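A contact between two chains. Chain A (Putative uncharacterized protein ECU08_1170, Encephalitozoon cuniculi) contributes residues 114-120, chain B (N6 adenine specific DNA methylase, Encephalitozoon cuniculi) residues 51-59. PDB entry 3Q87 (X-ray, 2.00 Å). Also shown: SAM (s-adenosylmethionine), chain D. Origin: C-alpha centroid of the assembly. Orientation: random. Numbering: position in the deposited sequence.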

# COMPACT_ATOMS: atom_id res chain seq x y z
N SER A 114 -1.60 6.73 -13.78
CA SER A 114 -0.62 6.26 -12.79
C SER A 114 -1.20 5.48 -11.60
O SER A 114 -0.46 4.92 -10.81
CB SER A 114 0.24 7.41 -12.29
OG SER A 114 0.84 8.06 -13.39
N ILE A 115 -2.52 5.45 -11.46
CA ILE A 115 -3.11 4.70 -10.36
C ILE A 115 -3.36 3.25 -10.77
O ILE A 115 -3.84 2.99 -11.87
CB ILE A 115 -4.44 5.31 -9.93
CG1 ILE A 115 -4.21 6.76 -9.48
CG2 ILE A 115 -5.07 4.47 -8.82
CD1 ILE A 115 -5.49 7.61 -9.48
N VAL A 116 -3.00 2.31 -9.89
CA VAL A 116 -3.30 0.89 -10.13
C VAL A 116 -4.71 0.55 -9.63
O VAL A 116 -5.04 0.74 -8.46
CB VAL A 116 -2.30 -0.05 -9.47
CG1 VAL A 116 -2.65 -1.53 -9.80
CG2 VAL A 116 -0.86 0.29 -9.91
N GLU A 117 -5.52 0.05 -10.53
CA GLU A 117 -6.91 -0.16 -10.27
C GLU A 117 -7.15 -1.64 -9.99
O GLU A 117 -7.14 -2.45 -10.90
CB GLU A 117 -7.71 0.30 -11.48
CG GLU A 117 -9.12 -0.23 -11.50
CD GLU A 117 -9.97 0.42 -10.43
OE1 GLU A 117 -10.16 1.66 -10.50
OE2 GLU A 117 -10.42 -0.29 -9.53
N THR A 118 -7.36 -2.01 -8.73
CA THR A 118 -7.52 -3.43 -8.41
C THR A 118 -8.95 -3.80 -8.03
O THR A 118 -9.22 -4.94 -7.64
CB THR A 118 -6.55 -3.87 -7.29
OG1 THR A 118 -7.02 -3.41 -6.02
CG2 THR A 118 -5.11 -3.35 -7.57
N VAL A 119 -9.85 -2.84 -8.11
CA VAL A 119 -11.23 -3.08 -7.72
C VAL A 119 -12.04 -3.39 -8.96
O VAL A 119 -12.68 -4.42 -9.04
CB VAL A 119 -11.86 -1.87 -6.98
CG1 VAL A 119 -13.31 -2.17 -6.57
CG2 VAL A 119 -11.03 -1.52 -5.75
N ASP A 120 -11.99 -2.49 -9.94
CA ASP A 120 -12.71 -2.70 -11.20
C ASP A 120 -11.80 -3.40 -12.20
O ASP A 120 -11.09 -2.76 -12.99
CB ASP A 120 -13.23 -1.37 -11.75
CG ASP A 120 -14.26 -0.72 -10.83
OD1 ASP A 120 -15.01 -1.45 -10.15
OD2 ASP A 120 -14.33 0.53 -10.80
N SAM D . -6.12 8.60 5.91
CA SAM D . -7.14 9.65 5.86
C SAM D . -7.04 10.52 7.12
O SAM D . -7.47 11.67 7.16
OXT SAM D . -6.53 10.08 8.15
CB SAM D . -8.58 9.15 5.59
CG SAM D . -9.37 8.33 6.65
SD SAM D . -11.16 7.99 6.32
CE SAM D . -11.86 7.95 7.99
C5' SAM D . -11.19 6.23 5.90
C4' SAM D . -10.65 6.05 4.49
O4' SAM D . -10.72 4.68 4.13
C3' SAM D . -11.45 6.83 3.45
O3' SAM D . -10.54 7.52 2.63
C2' SAM D . -12.17 5.76 2.65
O2' SAM D . -12.33 6.09 1.28
C1' SAM D . -11.23 4.59 2.82
N9 SAM D . -11.89 3.30 2.72
C8 SAM D . -13.18 2.95 3.05
N7 SAM D . -13.33 1.63 2.80
C5 SAM D . -12.14 1.15 2.33
C6 SAM D . -11.71 -0.10 1.93
N6 SAM D . -12.55 -1.13 1.98
N1 SAM D . -10.41 -0.28 1.49
C2 SAM D . -9.52 0.78 1.45
N3 SAM D . -9.95 2.02 1.85
C4 SAM D . -11.23 2.19 2.28
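Chain B (51-59) DLNIRALES

Chain B lies along chain A as a loop followed by a short helix. Asp B51 is extended, and Leu B52 and Asn B53 lead into a helix that includes Ile B54 to Leu B57. On chain A, Ile A115 to Glu A117 form a strand, and Thr A118 to Asp A120 continue as loop. Helix and strand run nearly antiparallel: their N-to-C directions differ by 162°, and the axes come within 10.6 Å. The register runs the same way. Ile A115 faces Leu B57 with CA atoms 7.7 Å apart, Glu A117 is nearest Ile B54 at 8.9 Å between CA atoms, and Val A119 is nearest Leu B52 at 7.8 Å between CA atoms.

Ile A115 is the centre of the contact. It has 84 Å² covered by the chain B stretch, the largest share of any residue here, and its CA-to-CB bond points toward the helix. Its chi1 is m and its chi2 is t. CG2 of Ile A115 packs on CD1 of Leu B57 at 3.8 Å. CD1 of Ile A115 reaches CD1 of Ile B54 at 4.2 Å, and also lies 4.3 Å from the backbone N of Glu B58. One side chain thus touches three residues within five positions of chain B. Leu B57 and Ile B54 lie three positions apart, close to one helical turn, and both direct their CA-to-CB bonds toward chain A. Val A116, the next residue in the strand, points away and makes no contact.

A smaller apolar contact lies further along, between Val A119 and Leu B52. Each has 32 Å² covered, and CG2 of Val A119 meets CD1 of Leu B52 at 3.9 Å. Val A119 points toward chain B. Leu B52 leaves its backbone sideways, but the end of its side chain comes nearer.

No hydrogen bond crosses between the stretches; the packing is chiefly apolar. Glu A117 brings OE1 to 4.5 Å from CD1 of Ile B54, while its OE2 accepts from N of Asp A120 at 2.7 Å and from N of Val A119 at 3.0 Å. This carboxylate ties down the loop that carries Val A119.

Chain B is braced in a similar way. OD2 of Asp B51 accepts from N of Asn B53 at 2.8 Å, and from O2' of SAM at 2.6 Å. OD1 of Asp B51 accepts from O3' of SAM at 2.7 Å. Asn B53 caps the helix: its OD1 accepts a weak bond from N of Ala B56 at 3.4 Å.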

# COMPACT_ATOMS: atom_id res chain seq x y z
N ASP B 51 -6.64 3.32 -1.48
CA ASP B 51 -7.98 3.74 -1.06
C ASP B 51 -9.01 3.11 -1.99
O ASP B 51 -8.71 2.76 -3.13
CB ASP B 51 -8.12 5.28 -1.09
CG ASP B 51 -9.15 5.78 -0.09
OD1 ASP B 51 -8.75 6.43 0.90
OD2 ASP B 51 -10.35 5.51 -0.27
N LEU B 52 -10.21 2.92 -1.47
CA LEU B 52 -11.33 2.45 -2.26
C LEU B 52 -11.89 3.60 -3.10
O LEU B 52 -12.49 3.39 -4.15
CB LEU B 52 -12.42 1.89 -1.34
CG LEU B 52 -13.58 1.15 -1.98
CD1 LEU B 52 -13.04 -0.07 -2.73
CD2 LEU B 52 -14.58 0.73 -0.90
N ASN B 53 -11.67 4.83 -2.62
CA ASN B 53 -12.25 6.04 -3.20
C ASN B 53 -11.40 6.66 -4.31
O ASN B 53 -10.38 7.31 -4.04
CB ASN B 53 -12.49 7.04 -2.06
CG ASN B 53 -13.09 8.34 -2.53
OD1 ASN B 53 -13.32 8.54 -3.72
ND2 ASN B 53 -13.33 9.25 -1.59
N ILE B 54 -11.82 6.49 -5.56
CA ILE B 54 -10.99 6.92 -6.69
C ILE B 54 -10.87 8.45 -6.76
O ILE B 54 -9.83 8.99 -7.14
CB ILE B 54 -11.51 6.34 -8.04
CG1 ILE B 54 -10.41 6.44 -9.09
CG2 ILE B 54 -12.78 7.05 -8.51
CD1 ILE B 54 -9.17 5.63 -8.75
N ARG B 55 -11.94 9.13 -6.39
CA ARG B 55 -11.94 10.59 -6.37
C ARG B 55 -10.82 11.14 -5.49
O ARG B 55 -10.16 12.10 -5.87
CB ARG B 55 -13.30 11.12 -5.92
CG ARG B 55 -14.19 11.52 -7.07
CD ARG B 55 -15.63 11.70 -6.62
NE ARG B 55 -16.37 10.45 -6.76
CZ ARG B 55 -17.18 10.18 -7.78
NH1 ARG B 55 -17.36 11.09 -8.73
NH2 ARG B 55 -17.80 9.01 -7.85
N ALA B 56 -10.60 10.54 -4.32
CA ALA B 56 -9.53 10.99 -3.43
C ALA B 56 -8.17 10.72 -4.05
O ALA B 56 -7.28 11.56 -3.99
CB ALA B 56 -9.62 10.31 -2.08
N LEU B 57 -8.03 9.55 -4.65
CA LEU B 57 -6.77 9.19 -5.30
C LEU B 57 -6.45 10.16 -6.43
O LEU B 57 -5.30 10.48 -6.66
CB LEU B 57 -6.80 7.75 -5.83
CG LEU B 57 -6.82 6.61 -4.80
CD1 LEU B 57 -6.70 5.26 -5.53
CD2 LEU B 57 -5.72 6.76 -3.75
N GLU B 58 -7.49 10.60 -7.14
CA GLU B 58 -7.33 11.52 -8.26
C GLU B 58 -6.93 12.93 -7.83
O GLU B 58 -6.42 13.71 -8.64
CB GLU B 58 -8.62 11.59 -9.08
CG GLU B 58 -8.83 10.38 -10.01
CD GLU B 58 -10.23 10.34 -10.61
OE1 GLU B 58 -11.08 11.16 -10.20
OE2 GLU B 58 -10.47 9.49 -11.49
N SER B 59 -7.15 13.27 -6.56
CA SER B 59 -6.72 14.56 -6.03
C SER B 59 -5.68 14.39 -4.92
O SER B 59 -5.60 15.18 -3.98
CB SER B 59 -7.93 15.35 -5.52
OG SER B 59 -8.83 15.60 -6.59